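Side-chain contacts in epimerase domain-containing protein (PDB 6ZLK), which probably interconverts UDP-glucuronic acid and UDP-galacturonic acid by epimerisation at C4 of the sugar, using bound NAD as cofactor: residues Ile3-Ala8 with Gln18-Asn23; His27-Asp32 with Ser69-Asp74; Leu118-His123 with Asn234-Val239. All blocks are in the same frame, centred on the assembly; numbering follows the deposited sequence.

Interaction 1. Residues Ile3-Ala8 with Gln18-Asn23. With NAD (nicotinamide-adenine-dinucleotide), chain E.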
loop_
_atom_site.group_PDB
_atom_site.type_symbol
_atom_site.label_atom_id
_atom_site.label_comp_id
_atom_site.label_asym_id
_atom_site.label_seq_id
_atom_site.Cartn_x
_atom_site.Cartn_y
_atom_site.Cartn_z
ATOM N N ILE A 3 11.867 20.281 15.698
ATOM C CA ILE A 3 11.596 19.516 14.467
ATOM C C ILE A 3 12.263 18.149 14.600
ATOM O O ILE A 3 13.481 18.051 14.830
ATOM C CB ILE A 3 12.124 20.288 13.252
ATOM C CG1 ILE A 3 11.555 21.712 13.167
ATOM C CG2 ILE A 3 11.844 19.491 11.996
ATOM C CD1 ILE A 3 12.252 22.550 12.197
ATOM N N LEU A 4 11.498 17.100 14.362
ATOM C CA LEU A 4 12.015 15.726 14.289
ATOM C C LEU A 4 12.253 15.408 12.830
ATOM O O LEU A 4 11.321 15.582 12.007
ATOM C CB LEU A 4 11.013 14.724 14.835
ATOM C CG LEU A 4 11.408 13.267 14.692
ATOM C CD1 LEU A 4 12.637 12.970 15.539
ATOM C CD2 LEU A 4 10.245 12.382 15.097
ATOM N N VAL A 5 13.466 15.005 12.467
ATOM C CA VAL A 5 13.777 14.537 11.102
ATOM C C VAL A 5 14.060 13.067 11.156
ATOM O O VAL A 5 15.119 12.699 11.747
ATOM C CB VAL A 5 14.954 15.273 10.455
ATOM C CG1 VAL A 5 15.226 14.718 9.077
ATOM C CG2 VAL A 5 14.686 16.774 10.393
ATOM N N THR A 6 13.189 12.241 10.641
ATOM C CA THR A 6 13.491 10.789 10.593
ATOM C C THR A 6 14.372 10.561 9.379
ATOM O O THR A 6 14.198 11.250 8.340
ATOM C CB THR A 6 12.253 9.903 10.573
ATOM O OG1 THR A 6 11.641 10.004 9.277
ATOM C CG2 THR A 6 11.265 10.291 11.652
ATOM N N GLY A 7 15.269 9.580 9.455
ATOM C CA GLY A 7 16.209 9.315 8.367
ATOM C C GLY A 7 17.228 10.427 8.204
ATOM O O GLY A 7 17.700 10.634 7.085
ATOM N N ALA A 8 17.599 11.075 9.302
ATOM C CA ALA A 8 18.422 12.306 9.348
ATOM C C ALA A 8 19.855 12.051 8.846
ATOM O O ALA A 8 20.523 13.044 8.468
ATOM C CB ALA A 8 18.416 12.856 10.740
ATOM N N GLN A 18 20.959 20.190 8.038
ATOM C CA GLN A 18 21.941 21.274 7.857
ATOM C C GLN A 18 21.186 22.563 7.515
ATOM O O GLN A 18 21.456 23.626 8.103
ATOM C CB GLN A 18 22.922 20.864 6.768
ATOM C CG GLN A 18 24.134 21.748 6.655
ATOM C CD GLN A 18 25.293 20.904 6.174
ATOM O OE1 GLN A 18 25.114 19.976 5.391
ATOM N NE2 GLN A 18 26.478 21.191 6.687
ATOM N N ALA A 19 20.226 22.485 6.602
ATOM C CA ALA A 19 19.460 23.673 6.183
ATOM C C ALA A 19 18.607 24.205 7.340
ATOM O O ALA A 19 18.585 25.450 7.563
ATOM C CB ALA A 19 18.599 23.366 4.988
ATOM N N LEU A 20 17.876 23.349 8.038
ATOM C CA LEU A 20 17.045 23.813 9.164
ATOM C C LEU A 20 17.896 24.515 10.221
ATOM O O LEU A 20 17.441 25.537 10.770
ATOM C CB LEU A 20 16.253 22.660 9.770
ATOM C CG LEU A 20 15.258 22.031 8.826
ATOM C CD1 LEU A 20 14.756 20.703 9.371
ATOM C CD2 LEU A 20 14.104 22.944 8.494
ATOM N N LEU A 21 19.061 23.975 10.518
ATOM C CA LEU A 21 19.888 24.490 11.631
ATOM C C LEU A 21 20.465 25.852 11.273
ATOM O O LEU A 21 20.803 26.554 12.231
ATOM C CB LEU A 21 20.996 23.528 12.005
ATOM C CG LEU A 21 20.535 22.259 12.691
ATOM C CD1 LEU A 21 21.643 21.214 12.717
ATOM C CD2 LEU A 21 20.035 22.554 14.084
ATOM N N LYS A 22 20.442 26.274 10.014
ATOM C CA LYS A 22 20.851 27.662 9.637
ATOM C C LYS A 22 19.927 28.696 10.275
ATOM O O LYS A 22 20.339 29.852 10.383
ATOM C CB LYS A 22 20.947 27.796 8.121
ATOM C CG LYS A 22 22.156 27.054 7.620
ATOM C CD LYS A 22 22.417 27.197 6.169
ATOM C CE LYS A 22 23.594 26.322 5.784
ATOM N NZ LYS A 22 23.702 26.206 4.308
ATOM N N ASN A 23 18.683 28.352 10.558
ATOM C CA ASN A 23 17.737 29.247 11.245
ATOM C C ASN A 23 17.940 29.048 12.755
ATOM O O ASN A 23 17.675 27.952 13.269
ATOM C CB ASN A 23 16.334 28.969 10.767
ATOM C CG ASN A 23 15.320 29.960 11.286
ATOM O OD1 ASN A 23 15.395 30.417 12.426
ATOM N ND2 ASN A 23 14.338 30.267 10.454
HETATM P PA NAD E . 18.678 7.306 2.455
HETATM O O1A NAD E . 18.669 5.826 2.412
HETATM O O2A NAD E . 19.950 8.052 2.183
HETATM O O5B NAD E . 18.034 7.894 3.764
HETATM C C5B NAD E . 16.976 7.252 4.506
HETATM C C4B NAD E . 17.439 7.002 5.920
HETATM O O4B NAD E . 16.360 6.362 6.636
HETATM C C3B NAD E . 18.652 6.097 6.047
HETATM O O3B NAD E . 19.823 6.778 6.483
HETATM C C2B NAD E . 18.158 4.961 6.950
HETATM O O2B NAD E . 19.102 4.475 7.888
HETATM C C1B NAD E . 16.970 5.610 7.667
HETATM N N9A NAD E . 15.965 4.670 8.132
HETATM C C8A NAD E . 15.299 3.722 7.400
HETATM N N7A NAD E . 14.450 3.020 8.102
HETATM C C5A NAD E . 14.636 3.491 9.400
HETATM C C6A NAD E . 14.075 3.138 10.637
HETATM N N6A NAD E . 13.212 2.113 10.815
HETATM N N1A NAD E . 14.442 3.854 11.726
HETATM C C2A NAD E . 15.334 4.858 11.575
HETATM N N3A NAD E . 15.978 5.248 10.465
HETATM C C4A NAD E . 15.563 4.541 9.417
HETATM O O3 NAD E . 17.604 7.715 1.335
HETATM P PN NAD E . 17.315 9.181 0.667
HETATM O O1N NAD E . 17.748 9.100 -0.722
HETATM O O2N NAD E . 17.807 10.196 1.576
HETATM O O5D NAD E . 15.738 9.196 0.720
HETATM C C5D NAD E . 15.122 9.884 1.745
HETATM C C4D NAD E . 13.641 9.824 1.501
HETATM O O4D NAD E . 13.318 10.464 0.254
HETATM C C3D NAD E . 13.051 8.407 1.435
HETATM O O3D NAD E . 11.768 8.389 2.086
HETATM C C2D NAD E . 12.827 8.172 -0.057
HETATM O O2D NAD E . 11.836 7.167 -0.294
HETATM C C1D NAD E . 12.513 9.604 -0.483
HETATM N N1N NAD E . 12.855 9.897 -1.865
HETATM C C2N NAD E . 14.156 9.966 -2.267
HETATM C C3N NAD E . 14.443 10.236 -3.558
HETATM C C7N NAD E . 15.846 10.246 -4.058
HETATM O O7N NAD E . 15.989 10.520 -5.236
HETATM N N7N NAD E . 16.851 10.028 -3.198
HETATM C C4N NAD E . 13.402 10.555 -4.450
HETATM C C5N NAD E . 12.084 10.334 -4.062
HETATM C C6N NAD E . 11.833 10.058 -2.754
#

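Interaction 2. Residues His27-Asp32 with Ser69-Asp74. With NAD (nicotinamide-adenine-dinucleotide), chain E.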
loop_
_atom_site.group_PDB
_atom_site.type_symbol
_atom_site.label_atom_id
_atom_site.label_comp_id
_atom_site.label_asym_id
_atom_site.label_seq_id
_atom_site.Cartn_x
_atom_site.Cartn_y
_atom_site.Cartn_z
ATOM N N HIS A 27 15.274 24.017 16.360
ATOM C CA HIS A 27 15.972 22.913 17.038
ATOM C C HIS A 27 15.605 21.640 16.288
ATOM O O HIS A 27 14.434 21.468 15.932
ATOM C CB HIS A 27 15.552 22.830 18.487
ATOM C CG HIS A 27 15.978 24.011 19.266
ATOM N ND1 HIS A 27 16.872 23.930 20.290
ATOM C CD2 HIS A 27 15.626 25.308 19.161
ATOM C CE1 HIS A 27 17.017 25.159 20.806
ATOM N NE2 HIS A 27 16.300 26.014 20.119
ATOM N N VAL A 28 16.553 20.748 16.133
ATOM C CA VAL A 28 16.324 19.550 15.295
ATOM C C VAL A 28 16.753 18.319 16.070
ATOM O O VAL A 28 17.854 18.317 16.701
ATOM C CB VAL A 28 17.116 19.638 13.990
ATOM C CG1 VAL A 28 16.977 18.373 13.162
ATOM C CG2 VAL A 28 16.681 20.848 13.192
ATOM N N VAL A 29 15.914 17.307 16.032
ATOM C CA VAL A 29 16.211 15.945 16.536
ATOM C C VAL A 29 16.243 15.029 15.312
ATOM O O VAL A 29 15.257 15.030 14.550
ATOM C CB VAL A 29 15.166 15.441 17.543
ATOM C CG1 VAL A 29 15.570 14.059 18.004
ATOM C CG2 VAL A 29 14.977 16.375 18.701
ATOM N N GLY A 30 17.356 14.371 15.064
ATOM C CA GLY A 30 17.517 13.412 13.977
ATOM C C GLY A 30 17.466 12.016 14.519
ATOM O O GLY A 30 18.047 11.766 15.609
ATOM N N ILE A 31 16.752 11.123 13.872
ATOM C CA ILE A 31 16.732 9.715 14.296
ATOM C C ILE A 31 17.097 8.874 13.092
ATOM O O ILE A 31 16.485 9.038 12.014
ATOM C CB ILE A 31 15.408 9.303 14.976
ATOM C CG1 ILE A 31 15.490 7.857 15.482
ATOM C CG2 ILE A 31 14.197 9.516 14.062
ATOM C CD1 ILE A 31 14.381 7.497 16.453
ATOM N N ASP A 32 18.005 7.933 13.224
ATOM C CA ASP A 32 18.513 7.114 12.118
ATOM C C ASP A 32 19.252 5.917 12.718
ATOM O O ASP A 32 20.107 6.211 13.498
ATOM C CB ASP A 32 19.340 8.029 11.202
ATOM C CG ASP A 32 19.501 7.426 9.813
ATOM O OD1 ASP A 32 19.879 6.246 9.741
ATOM O OD2 ASP A 32 19.152 8.094 8.786
ATOM N N SER A 69 6.413 8.008 22.223
ATOM C CA SER A 69 5.772 8.962 23.164
ATOM C C SER A 69 6.832 9.923 23.708
ATOM O O SER A 69 6.626 11.150 23.614
ATOM C CB SER A 69 5.041 8.250 24.277
ATOM O OG SER A 69 4.701 9.197 25.280
ATOM N N LYS A 70 7.929 9.408 24.247
ATOM C CA LYS A 70 9.091 10.215 24.703
ATOM C C LYS A 70 9.640 11.071 23.559
ATOM O O LYS A 70 9.920 12.265 23.787
ATOM N N LEU A 71 9.848 10.492 22.377
ATOM C CA LEU A 71 10.506 11.197 21.256
ATOM C C LEU A 71 9.656 12.404 20.855
ATOM O O LEU A 71 10.245 13.458 20.527
ATOM C CB LEU A 71 10.659 10.231 20.087
ATOM C CG LEU A 71 11.446 10.761 18.899
ATOM C CD1 LEU A 71 12.859 11.113 19.330
ATOM C CD2 LEU A 71 11.450 9.746 17.786
ATOM N N LEU A 72 8.338 12.260 20.835
ATOM C CA LEU A 72 7.495 13.266 20.152
ATOM C C LEU A 72 6.943 14.311 21.131
ATOM O O LEU A 72 6.275 15.233 20.677
ATOM C CB LEU A 72 6.360 12.521 19.438
ATOM C CG LEU A 72 6.745 11.845 18.120
ATOM C CD1 LEU A 72 5.671 10.866 17.701
ATOM C CD2 LEU A 72 6.956 12.906 17.041
ATOM N N GLN A 73 7.147 14.153 22.435
ATOM C CA GLN A 73 6.414 14.964 23.455
ATOM C C GLN A 73 6.633 16.476 23.230
ATOM O O GLN A 73 5.672 17.243 23.481
ATOM C CB GLN A 73 6.806 14.525 24.872
ATOM C CG GLN A 73 8.261 14.809 25.235
ATOM C CD GLN A 73 8.770 13.971 26.392
ATOM O OE1 GLN A 73 8.007 13.500 27.237
ATOM N NE2 GLN A 73 10.078 13.773 26.442
ATOM N N ASP A 74 7.828 16.918 22.817
ATOM C CA ASP A 74 8.131 18.358 22.637
ATOM C C ASP A 74 8.310 18.727 21.142
ATOM O O ASP A 74 8.845 19.814 20.847
ATOM C CB ASP A 74 9.331 18.734 23.509
ATOM C CG ASP A 74 10.567 17.922 23.146
ATOM O OD1 ASP A 74 10.419 16.971 22.298
ATOM O OD2 ASP A 74 11.676 18.227 23.706
HETATM P PA NAD E . 18.678 7.306 2.455
HETATM O O1A NAD E . 18.669 5.826 2.412
HETATM O O2A NAD E . 19.950 8.052 2.183
HETATM O O5B NAD E . 18.034 7.894 3.764
HETATM C C5B NAD E . 16.976 7.252 4.506
HETATM C C4B NAD E . 17.439 7.002 5.920
HETATM O O4B NAD E . 16.360 6.362 6.636
HETATM C C3B NAD E . 18.652 6.097 6.047
HETATM O O3B NAD E . 19.823 6.778 6.483
HETATM C C2B NAD E . 18.158 4.961 6.950
HETATM O O2B NAD E . 19.102 4.475 7.888
HETATM C C1B NAD E . 16.970 5.610 7.667
HETATM N N9A NAD E . 15.965 4.670 8.132
HETATM C C8A NAD E . 15.299 3.722 7.400
HETATM N N7A NAD E . 14.450 3.020 8.102
HETATM C C5A NAD E . 14.636 3.491 9.400
HETATM C C6A NAD E . 14.075 3.138 10.637
HETATM N N6A NAD E . 13.212 2.113 10.815
HETATM N N1A NAD E . 14.442 3.854 11.726
HETATM C C2A NAD E . 15.334 4.858 11.575
HETATM N N3A NAD E . 15.978 5.248 10.465
HETATM C C4A NAD E . 15.563 4.541 9.417
HETATM O O3 NAD E . 17.604 7.715 1.335
HETATM P PN NAD E . 17.315 9.181 0.667
HETATM O O1N NAD E . 17.748 9.100 -0.722
HETATM O O2N NAD E . 17.807 10.196 1.576
HETATM O O5D NAD E . 15.738 9.196 0.720
HETATM C C5D NAD E . 15.122 9.884 1.745
HETATM C C4D NAD E . 13.641 9.824 1.501
HETATM O O4D NAD E . 13.318 10.464 0.254
HETATM C C3D NAD E . 13.051 8.407 1.435
HETATM O O3D NAD E . 11.768 8.389 2.086
HETATM C C2D NAD E . 12.827 8.172 -0.057
HETATM O O2D NAD E . 11.836 7.167 -0.294
HETATM C C1D NAD E . 12.513 9.604 -0.483
HETATM N N1N NAD E . 12.855 9.897 -1.865
HETATM C C2N NAD E . 14.156 9.966 -2.267
HETATM C C3N NAD E . 14.443 10.236 -3.558
HETATM C C7N NAD E . 15.846 10.246 -4.058
HETATM O O7N NAD E . 15.989 10.520 -5.236
HETATM N N7N NAD E . 16.851 10.028 -3.198
HETATM C C4N NAD E . 13.402 10.555 -4.450
HETATM C C5N NAD E . 12.084 10.334 -4.062
HETATM C C6N NAD E . 11.833 10.058 -2.754
#

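Interaction 3. Residues Leu118-His123 with Asn234-Val239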
loop_
_atom_site.group_PDB
_atom_site.type_symbol
_atom_site.label_atom_id
_atom_site.label_comp_id
_atom_site.label_asym_id
_atom_site.label_seq_id
_atom_site.Cartn_x
_atom_site.Cartn_y
_atom_site.Cartn_z
ATOM N N LEU A 118 0.745 18.356 16.778
ATOM C CA LEU A 118 1.761 18.833 15.834
ATOM C C LEU A 118 1.228 20.042 15.094
ATOM O O LEU A 118 -0.020 20.106 14.796
ATOM C CB LEU A 118 2.102 17.799 14.746
ATOM C CG LEU A 118 2.926 16.612 15.154
ATOM C CD1 LEU A 118 3.004 15.644 13.977
ATOM C CD2 LEU A 118 4.301 17.066 15.634
ATOM N N ASP A 119 2.151 20.860 14.641
ATOM C CA ASP A 119 1.881 21.831 13.557
ATOM C C ASP A 119 1.728 21.093 12.220
ATOM O O ASP A 119 0.793 21.372 11.484
ATOM C CB ASP A 119 2.998 22.854 13.443
ATOM C CG ASP A 119 3.156 23.749 14.665
ATOM O OD1 ASP A 119 2.242 23.765 15.518
ATOM O OD2 ASP A 119 4.186 24.454 14.733
ATOM N N LYS A 120 2.674 20.233 11.860
ATOM C CA LYS A 120 2.718 19.600 10.528
ATOM C C LYS A 120 3.441 18.284 10.666
ATOM O O LYS A 120 4.421 18.198 11.453
ATOM C CB LYS A 120 3.467 20.400 9.450
ATOM C CG LYS A 120 2.739 21.630 8.977
ATOM C CD LYS A 120 3.485 22.448 7.981
ATOM C CE LYS A 120 2.574 23.471 7.353
ATOM N NZ LYS A 120 3.347 24.637 6.885
ATOM N N PHE A 121 2.930 17.309 9.939
ATOM C CA PHE A 121 3.574 16.004 9.733
ATOM C C PHE A 121 3.890 15.918 8.268
ATOM O O PHE A 121 2.976 15.724 7.448
ATOM C CB PHE A 121 2.685 14.856 10.189
ATOM C CG PHE A 121 3.340 13.512 10.080
ATOM C CD1 PHE A 121 3.438 12.825 8.890
ATOM C CD2 PHE A 121 3.790 12.885 11.222
ATOM C CE1 PHE A 121 4.044 11.573 8.827
ATOM C CE2 PHE A 121 4.331 11.617 11.181
ATOM C CZ PHE A 121 4.512 10.977 9.975
ATOM N N ILE A 122 5.146 16.206 7.910
ATOM C CA ILE A 122 5.580 16.364 6.517
ATOM C C ILE A 122 6.183 15.042 6.070
ATOM O O ILE A 122 7.293 14.723 6.478
ATOM C CB ILE A 122 6.500 17.556 6.318
ATOM C CG1 ILE A 122 5.883 18.844 6.858
ATOM C CG2 ILE A 122 6.859 17.710 4.856
ATOM C CD1 ILE A 122 6.800 20.036 6.885
ATOM N N HIS A 123 5.421 14.310 5.297
ATOM C CA HIS A 123 5.734 12.933 4.848
ATOM C C HIS A 123 6.386 12.978 3.493
ATOM O O HIS A 123 5.776 13.486 2.535
ATOM C CB HIS A 123 4.459 12.090 4.870
ATOM C CG HIS A 123 4.693 10.713 4.390
ATOM N ND1 HIS A 123 5.039 9.712 5.261
ATOM C CD2 HIS A 123 4.628 10.162 3.156
ATOM C CE1 HIS A 123 5.216 8.598 4.560
ATOM N NE2 HIS A 123 4.965 8.838 3.259
ATOM N N ASN A 234 -2.297 27.437 3.846
ATOM C CA ASN A 234 -2.763 26.202 4.512
ATOM C C ASN A 234 -2.568 25.071 3.501
ATOM O O ASN A 234 -3.288 25.029 2.503
ATOM C CB ASN A 234 -4.191 26.265 5.057
ATOM C CG ASN A 234 -4.431 25.105 6.006
ATOM O OD1 ASN A 234 -4.135 23.967 5.682
ATOM N ND2 ASN A 234 -4.938 25.375 7.197
ATOM N N ILE A 235 -1.631 24.164 3.782
ATOM C CA ILE A 235 -1.286 23.036 2.886
ATOM C C ILE A 235 -1.610 21.684 3.526
ATOM O O ILE A 235 -1.263 20.630 2.958
ATOM C CB ILE A 235 0.183 23.124 2.432
ATOM C CG1 ILE A 235 1.161 22.961 3.596
ATOM C CG2 ILE A 235 0.418 24.423 1.690
ATOM C CD1 ILE A 235 2.602 22.815 3.163
ATOM N N ILE A 236 -2.317 21.687 4.633
ATOM C CA ILE A 236 -2.614 20.420 5.339
ATOM C C ILE A 236 -3.499 19.567 4.430
ATOM O O ILE A 236 -4.467 20.100 3.818
ATOM C CB ILE A 236 -3.253 20.653 6.709
ATOM C CG1 ILE A 236 -2.416 21.544 7.627
ATOM C CG2 ILE A 236 -3.559 19.306 7.305
ATOM C CD1 ILE A 236 -0.958 21.197 7.739
ATOM N N GLY A 237 -3.167 18.293 4.322
ATOM C CA GLY A 237 -3.862 17.268 3.529
ATOM C C GLY A 237 -3.401 17.228 2.081
ATOM O O GLY A 237 -3.870 16.342 1.380
ATOM N N GLU A 238 -2.523 18.142 1.641
ATOM C CA GLU A 238 -2.133 18.306 0.227
ATOM C C GLU A 238 -0.990 17.339 -0.133
ATOM O O GLU A 238 -0.109 17.052 0.745
ATOM C CB GLU A 238 -1.630 19.704 -0.100
ATOM C CG GLU A 238 -2.731 20.777 -0.085
ATOM C CD GLU A 238 -3.963 20.466 -0.926
ATOM O OE1 GLU A 238 -3.838 19.841 -1.987
ATOM O OE2 GLU A 238 -5.068 20.853 -0.499
ATOM N N VAL A 239 -1.058 16.785 -1.313
ATOM C CA VAL A 239 0.088 16.092 -1.955
ATOM C C VAL A 239 0.727 17.075 -2.926
ATOM O O VAL A 239 0.013 17.650 -3.766
ATOM C CB VAL A 239 -0.362 14.818 -2.665
ATOM C CG1 VAL A 239 0.799 14.125 -3.360
ATOM C CG2 VAL A 239 -1.055 13.891 -1.668
#

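Interaction 1. Residues Ile3-Ala8 with Gln18-Asn23
The opening beta-alpha-beta unit of the NAD-binding fold is closed here, where Ile3 and Val5 of strand 2-6 pack against Leu20 near the end of helix 11-21. Side chains alternate along a strand, so Ile3 and Val5 both turn to the helix, and one leucine is broad enough to meet both. Its two methyls divide the work. Leu20 CD1 is shared between the beta-branched residues, lying 4.1 Å from Ile3 CG2 and 4.1 Å from Val5 CG2, whereas Leu20 CD2 approaches Ile3 CD1 at 4.2 Å. Leu20 and Val5 reach toward each other tip to tip, but Ile3 slants past the leucine, offering both its short branch and the end of its long one. In Ile3 the long branch lies beside the backbone N (chi1 -55°), which leaves CG2 anti to that nitrogen and brings both branches to Leu20. No hydrogen bond links the two segments; branched aliphatic residues suit such a buried, apolar contact, and Val226 of helix 218-230 also packs on Leu20. Past the strand the chain turns toward the cofactor. Gly7 tolerates a positive phi of 68° and, having no CB to collide with the ribose, lets its CA lie 3.4 Å from NAD O4B. A hydrophobic strand running into a glycine-rich turn and then a packed helix is typical of the Rossmann fold, and Gly7 is the first glycine of its GxxGxxG motif.

Interaction 2. Residues His27-Asp32 with Ser69-Asp74
Leu71, from helix 68-72, faces strand 27-31 and sets one methyl against each of two neighbouring side chains. Its CD2 meets Ile31 CD1 at 3.9 Å, the two side chains meeting at a slant, while Leu71 CD1 lies 4.2 Å from Val29 CG1. In Ile31 the long branch points away from the backbone N (chi1 -176°), carrying CD1 out to the leucine; Leu71 likewise extends its CG opposite its own nitrogen. Two residues apart, Val29 and Ile31 share a face of the strand, and their beta-branched side chains suit an extended backbone. Gly30 between them belongs to the other face. Ile59 of strand 56-59 packs on both Val29 and Leu71.

Where the strand ends the chemistry changes. The carboxylate of Asp32 takes the two adenosine ribose hydroxyls one oxygen each: NAD O2B donates to OD1 at 2.7 Å and NAD O3B donates to OD2, also at 2.7 Å. Phe34 N and Ala9 N also donate to OD1 and OD2 respectively, so backbone amides help fix the rotation of the carboxylate. An acidic residue at the end of the second strand, gripping the ribose diol, is the hallmark of NAD-binding Rossmann folds.

Interaction 3. Residues Leu118-His123 with Asn234-Val239
Asp119, at the approach to strand 120-126, meets Ile236 through its backbone: Ile236 CD1 rests 4.1 Å from Asp119 O, a slight contact. Next in the chain, Lys120 carries most of the interface with its aliphatic stem. Its CG lies beside the backbone N (chi1 -72°), and beyond it the chain runs out extended, so successive methylenes pass two isoleucines in turn. Near the root, Lys120 CG is 3.9 Å from Ile236 CD1, the two side chains running at a slant to each other. Farther out, Lys120 CE sits 4.0 Å from Ile235 CG1, and here they cross at about a right angle. The stem then delivers NZ to the backbone carbonyls of Ala228 and Leu229, at the end of helix 218-230. After Lys120 the strand turns its side chains to other partners: Phe121 packs on Cys160 of helix 148-167, and Ile122 on Leu174 of strand 171-180.

The two isoleucines are presented by a type II beta turn from Ile235 to Glu238, closed by Glu238 N to Ile235 O at 3.1 Å. Gly237 suits its third position, where phi is positive (86°). Ahead of it, Asn234 OD1 accepts from Ile236 N at 3.1 Å, an Asx turn that steadies the peptide between the isoleucines. No hydrogen bond crosses between the segments. Lysine therefore serves twice: its methylenes give the isoleucines an apolar partner in this partly buried place, while its ammonium group can bind carbonyl oxygens at a helix end, where the helix dipole would probably welcome a positive charge.

Overall arrangement
From the N terminus the contacts follow one another in series, none nested in or crossing another. Interaction 1 closes a nine-residue, mostly helical loop; interaction 2 spans 36 residues and interaction 3 spans 110, returning the chain to the same sheet. Strands 2-6 and 27-31 are parallel neighbours, and the backbones of Ile3 and Val5 bond to Val29, so interactions 1 and 2 touch, with helices 11-21 and 68-72 on opposite faces. Both also reach NAD. Interaction 3, its centre about 17 Å from that of interaction 1, lies farther across the sheet; helix 218-230 bridges them, touching Ile3 and Leu20 and receiving the lysine at its end.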